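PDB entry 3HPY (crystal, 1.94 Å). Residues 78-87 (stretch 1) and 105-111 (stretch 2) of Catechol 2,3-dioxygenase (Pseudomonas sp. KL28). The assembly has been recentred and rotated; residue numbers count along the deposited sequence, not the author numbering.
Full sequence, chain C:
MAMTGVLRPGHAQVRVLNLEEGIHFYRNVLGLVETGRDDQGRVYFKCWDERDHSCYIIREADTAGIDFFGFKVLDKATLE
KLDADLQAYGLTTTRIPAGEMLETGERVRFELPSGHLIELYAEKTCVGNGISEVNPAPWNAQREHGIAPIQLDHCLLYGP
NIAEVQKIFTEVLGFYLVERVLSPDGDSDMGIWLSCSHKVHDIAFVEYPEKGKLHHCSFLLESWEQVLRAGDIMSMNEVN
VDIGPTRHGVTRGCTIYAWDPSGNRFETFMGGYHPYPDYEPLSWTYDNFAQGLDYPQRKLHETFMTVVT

Stretch 1, residues 78-87: TLEKLDADLQ
Stretch 2 105-111: GERVRFE

Helix 78-87 packs along strand 107-111 with its axis 9.3 Å away and the two N-to-C directions only 20° apart; CA atoms pair Asp-83 with Val-108 (6.5 Å) and Leu-86 with Phe-110 (8.6 Å). The helix is regular, held by i to i+4 bonds such as Asp-83 N to Leu-79 O (2.9 Å). No hydrogen bond crosses, so the contact rests mainly on apolar side chains. Gly-105 (phi/psi -88/179) and Glu-106 (-66/150) lead into the strand. Glu-106 (chi1 p, chi2 t) brings its OE1 to 3.9 Å from Glu-80 OE2, a like-charge approach at the margin, while its backbone O lies 3.8 Å from Leu-79 CD2. Arg-107 (-134/153) points its CA-to-CB bond away. Val-108 (-98/122, chi1 t) points toward the helix and is the residue most covered: its CG2 meets Leu-79 CD1 (Leu-79 t, p) at 3.8 Å, and its CG1 lies 3.3 Å from Asp-83 OD2, a carboxylate (chi1 t) hydrogen-bonded elsewhere in the structure. Arg-109 (-119/140) turns away again, keeping the strand's alternation. Phe-110 (-145/167, chi1 p, chi2 88°) returns toward the helix. Leu-86 (m, t) sets CD2 over one ring face, 4.2 Å from the centroid and 14° off the normal, a CH-pi contact; its CD1 touches Phe-110 CD2 at 3.6 Å. Glu-111 (-111/137) lies beyond reach.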

ATOM      1  N   THR C  78      35.163  18.369 -11.013  1.00 30.25           N
ATOM      2  CA  THR C  78      34.906  18.042  -9.617  1.00 30.10           C
ATOM      3  C   THR C  78      35.817  16.892  -9.206  1.00 30.63           C
ATOM      4  O   THR C  78      36.405  16.905  -8.121  1.00 30.19           O
ATOM      5  CB  THR C  78      33.440  17.619  -9.416  1.00 30.11           C
ATOM      6  OG1 THR C  78      32.584  18.597 -10.022  1.00 29.30           O
ATOM      7  CG2 THR C  78      33.106  17.514  -7.927  1.00 28.15           C
ATOM      8  N   LEU C  79      35.931  15.905 -10.093  1.00 30.60           N
ATOM      9  CA  LEU C  79      36.759  14.730  -9.849  1.00 30.96           C
ATOM     10  C   LEU C  79      38.184  15.151  -9.488  1.00 32.23           C
ATOM     11  O   LEU C  79      38.702  14.774  -8.435  1.00 31.10           O
ATOM     12  CB  LEU C  79      36.780  13.834 -11.089  1.00 28.64           C
ATOM     13  CG  LEU C  79      37.380  12.436 -10.931  1.00 28.80           C
ATOM     14  CD1 LEU C  79      36.577  11.661  -9.894  1.00 29.87           C
ATOM     15  CD2 LEU C  79      37.363  11.697 -12.269  1.00 26.05           C
ATOM     16  N   GLU C  80      38.808  15.938 -10.364  1.00 33.12           N
ATOM     17  CA  GLU C  80      40.171  16.414 -10.134  1.00 33.56           C
ATOM     18  C   GLU C  80      40.221  17.151  -8.802  1.00 32.66           C
ATOM     19  O   GLU C  80      41.111  16.940  -7.982  1.00 33.27           O
ATOM     20  CB  GLU C  80      40.598  17.369 -11.250  1.00 34.52           C
ATOM     21  CG  GLU C  80      40.543  16.779 -12.651  1.00 37.35           C
ATOM     22  CD  GLU C  80      41.402  15.540 -12.795  1.00 38.68           C
ATOM     23  OE1 GLU C  80      42.357  15.386 -12.000  1.00 38.62           O
ATOM     24  OE2 GLU C  80      41.130  14.727 -13.705  1.00 39.86           O
ATOM     25  N   LYS C  81      39.242  18.022  -8.605  1.00 33.65           N
ATOM     26  CA  LYS C  81      39.127  18.826  -7.397  1.00 33.31           C
ATOM     27  C   LYS C  81      39.157  17.949  -6.137  1.00 34.29           C
ATOM     28  O   LYS C  81      39.914  18.214  -5.198  1.00 34.75           O
ATOM     29  CB  LYS C  81      37.829  19.626  -7.482  1.00 33.10           C
ATOM     30  CG  LYS C  81      37.783  20.868  -6.628  1.00 34.44           C
ATOM     31  CD  LYS C  81      37.305  20.570  -5.228  1.00 35.30           C
ATOM     32  CE  LYS C  81      37.095  21.866  -4.457  1.00 36.62           C
ATOM     33  NZ  LYS C  81      36.641  21.610  -3.060  1.00 35.50           N
ATOM     34  N   LEU C  82      38.345  16.895  -6.123  1.00 33.67           N
ATOM     35  CA  LEU C  82      38.298  16.000  -4.974  1.00 32.54           C
ATOM     36  C   LEU C  82      39.572  15.168  -4.808  1.00 32.43           C
ATOM     37  O   LEU C  82      40.037  14.959  -3.686  1.00 30.56           O
ATOM     38  CB  LEU C  82      37.062  15.105  -5.074  1.00 32.44           C
ATOM     39  CG  LEU C  82      35.806  15.958  -4.881  1.00 31.03           C
ATOM     40  CD1 LEU C  82      34.571  15.210  -5.355  1.00 32.66           C
ATOM     41  CD2 LEU C  82      35.694  16.345  -3.413  1.00 29.37           C
ATOM     42  N   ASP C  83      40.139  14.696  -5.913  1.00 33.64           N
ATOM     43  CA  ASP C  83      41.381  13.931  -5.833  1.00 34.71           C
ATOM     44  C   ASP C  83      42.389  14.811  -5.078  1.00 35.21           C
ATOM     45  O   ASP C  83      43.024  14.360  -4.129  1.00 35.35           O
ATOM     46  CB  ASP C  83      41.895  13.604  -7.246  1.00 36.75           C
ATOM     47  CG  ASP C  83      43.131  12.695  -7.246  1.00 38.28           C
ATOM     48  OD1 ASP C  83      43.756  12.573  -8.319  1.00 40.42           O
ATOM     49  OD2 ASP C  83      43.474  12.102  -6.199  1.00 39.12           O
ATOM     50  N   ALA C  84      42.504  16.079  -5.480  1.00 35.43           N
ATOM     51  CA  ALA C  84      43.440  17.012  -4.846  1.00 34.74           C
ATOM     52  C   ALA C  84      43.180  17.233  -3.361  1.00 35.30           C
ATOM     53  O   ALA C  84      44.118  17.308  -2.565  1.00 33.83           O
ATOM     54  CB  ALA C  84      43.419  18.349  -5.567  1.00 34.82           C
ATOM     55  N   ASP C  85      41.908  17.346  -2.989  1.00 35.95           N
ATOM     56  CA  ASP C  85      41.544  17.562  -1.593  1.00 36.42           C
ATOM     57  C   ASP C  85      41.850  16.322  -0.761  1.00 35.00           C
ATOM     58  O   ASP C  85      42.130  16.417   0.431  1.00 34.30           O
ATOM     59  CB  ASP C  85      40.059  17.907  -1.471  1.00 37.27           C
ATOM     60  CG  ASP C  85      39.675  19.144  -2.272  1.00 40.06           C
ATOM     61  OD1 ASP C  85      40.466  20.113  -2.293  1.00 41.27           O
ATOM     62  OD2 ASP C  85      38.578  19.155  -2.873  1.00 39.62           O
ATOM     63  N   LEU C  86      41.784  15.154  -1.392  1.00 35.25           N
ATOM     64  CA  LEU C  86      42.074  13.910  -0.690  1.00 34.78           C
ATOM     65  C   LEU C  86      43.573  13.832  -0.408  1.00 35.57           C
ATOM     66  O   LEU C  86      43.995  13.392   0.663  1.00 34.09           O
ATOM     67  CB  LEU C  86      41.632  12.705  -1.524  1.00 34.03           C
ATOM     68  CG  LEU C  86      40.123  12.442  -1.587  1.00 33.69           C
ATOM     69  CD1 LEU C  86      39.821  11.455  -2.702  1.00 33.80           C
ATOM     70  CD2 LEU C  86      39.630  11.920  -0.241  1.00 32.05           C
ATOM     71  N   GLN C  87      44.380  14.269  -1.366  1.00 35.62           N
ATOM     72  CA  GLN C  87      45.822  14.231  -1.167  1.00 36.09           C
ATOM     73  C   GLN C  87      46.256  15.309  -0.180  1.00 36.09           C
ATOM     74  O   GLN C  87      47.105  15.061   0.669  1.00 36.43           O
ATOM     75  CB  GLN C  87      46.552  14.411  -2.493  1.00 36.92           C
ATOM     76  CG  GLN C  87      46.127  13.440  -3.558  1.00 36.75           C
ATOM     77  CD  GLN C  87      46.990  13.548  -4.780  1.00 38.34           C
ATOM     78  OE1 GLN C  87      46.501  13.505  -5.907  1.00 39.97           O
ATOM     79  NE2 GLN C  87      48.293  13.683  -4.568  1.00 39.73           N
ATOM     80  N   GLY C 105      34.716   5.688 -17.124  1.00 37.36           N
ATOM     81  CA  GLY C 105      35.827   6.605 -17.253  1.00 37.65           C
ATOM     82  C   GLY C 105      36.818   6.355 -16.143  1.00 38.13           C
ATOM     83  O   GLY C 105      36.613   5.489 -15.294  1.00 37.70           O
ATOM     84  N   GLU C 106      37.904   7.107 -16.142  1.00 38.61           N
ATOM     85  CA  GLU C 106      38.902   6.921 -15.115  1.00 39.24           C
ATOM     86  C   GLU C 106      38.290   7.318 -13.783  1.00 38.19           C
ATOM     87  O   GLU C 106      37.416   8.183 -13.726  1.00 37.25           O
ATOM     88  CB  GLU C 106      40.110   7.778 -15.423  1.00 41.78           C
ATOM     89  CG  GLU C 106      39.766   9.221 -15.455  1.00 44.37           C
ATOM     90  CD  GLU C 106      40.977  10.095 -15.640  1.00 47.34           C
ATOM     91  OE1 GLU C 106      40.807  11.325 -15.568  1.00 47.26           O
ATOM     92  OE2 GLU C 106      42.091   9.564 -15.857  1.00 48.78           O
ATOM     93  N   ARG C 107      38.758   6.674 -12.718  1.00 37.60           N
ATOM     94  CA  ARG C 107      38.252   6.924 -11.377  1.00 37.68           C
ATOM     95  C   ARG C 107      39.382   7.065 -10.363  1.00 37.13           C
ATOM     96  O   ARG C 107      40.462   6.497 -10.533  1.00 37.76           O
ATOM     97  CB  ARG C 107      37.344   5.771 -10.948  1.00 38.07           C
ATOM     98  CG  ARG C 107      37.001   4.800 -12.074  1.00 37.46           C
ATOM     99  CD  ARG C 107      37.101   3.366 -11.599  1.00 35.71           C
ATOM    100  NE  ARG C 107      37.420   2.459 -12.698  1.00 38.61           N
ATOM    101  CZ  ARG C 107      37.663   1.158 -12.556  1.00 36.37           C
ATOM    102  NH1 ARG C 107      37.619   0.593 -11.351  1.00 31.75           N
ATOM    103  NH2 ARG C 107      37.963   0.426 -13.621  1.00 35.48           N
ATOM    104  N   VAL C 108      39.118   7.817  -9.303  1.00 35.77           N
ATOM    105  CA  VAL C 108      40.095   8.037  -8.246  1.00 34.88           C
ATOM    106  C   VAL C 108      39.764   7.067  -7.120  1.00 36.18           C
ATOM    107  O   VAL C 108      38.648   7.084  -6.603  1.00 34.51           O
ATOM    108  CB  VAL C 108      40.001   9.477  -7.711  1.00 34.54           C
ATOM    109  CG1 VAL C 108      41.150   9.762  -6.770  1.00 34.42           C
ATOM    110  CG2 VAL C 108      39.997  10.458  -8.867  1.00 32.19           C
ATOM    111  N   ARG C 109      40.719   6.212  -6.754  1.00 35.43           N
ATOM    112  CA  ARG C 109      40.487   5.247  -5.686  1.00 36.65           C
ATOM    113  C   ARG C 109      41.438   5.455  -4.519  1.00 36.57           C
ATOM    114  O   ARG C 109      42.614   5.745  -4.712  1.00 35.84           O
ATOM    115  CB  ARG C 109      40.635   3.811  -6.202  1.00 37.09           C
ATOM    116  CG  ARG C 109      40.218   2.748  -5.187  1.00 38.14           C
ATOM    117  CD  ARG C 109      40.621   1.345  -5.626  1.00 39.82           C
ATOM    118  NE  ARG C 109      40.002   0.936  -6.886  1.00 38.49           N
ATOM    119  CZ  ARG C 109      40.266  -0.213  -7.502  1.00 40.40           C
ATOM    120  NH1 ARG C 109      41.136  -1.064  -6.975  1.00 41.24           N
ATOM    121  NH2 ARG C 109      39.662  -0.514  -8.645  1.00 41.67           N
ATOM    122  N   PHE C 110      40.914   5.319  -3.306  1.00 37.21           N
ATOM    123  CA  PHE C 110      41.724   5.485  -2.111  1.00 38.06           C
ATOM    124  C   PHE C 110      41.228   4.519  -1.041  1.00 39.25           C
ATOM    125  O   PHE C 110      40.153   3.928  -1.180  1.00 39.22           O
ATOM    126  CB  PHE C 110      41.648   6.935  -1.623  1.00 38.29           C
ATOM    127  CG  PHE C 110      40.268   7.371  -1.208  1.00 39.27           C
ATOM    128  CD1 PHE C 110      39.826   7.183   0.101  1.00 38.38           C
ATOM    129  CD2 PHE C 110      39.410   7.974  -2.128  1.00 38.59           C
ATOM    130  CE1 PHE C 110      38.549   7.593   0.491  1.00 37.87           C
ATOM    131  CE2 PHE C 110      38.131   8.386  -1.747  1.00 36.91           C
ATOM    132  CZ  PHE C 110      37.702   8.195  -0.436  1.00 36.16           C
ATOM    133  N   GLU C 111      42.017   4.342   0.014  1.00 39.06           N
ATOM    134  CA  GLU C 111      41.637   3.432   1.088  1.00 39.36           C
ATOM    135  C   GLU C 111      41.319   4.223   2.349  1.00 39.45           C
ATOM    136  O   GLU C 111      42.026   5.175   2.698  1.00 39.34           O
ATOM    137  CB  GLU C 111      42.771   2.435   1.375  1.00 41.82           C
ATOM    138  CG  GLU C 111      42.364   1.263   2.279  1.00 43.70           C
ATOM    139  CD  GLU C 111      43.536   0.379   2.690  1.00 45.07           C
ATOM    140  OE1 GLU C 111      44.307  -0.060   1.806  1.00 44.79           O
ATOM    141  OE2 GLU C 111      43.680   0.119   3.906  1.00 46.05           O
TER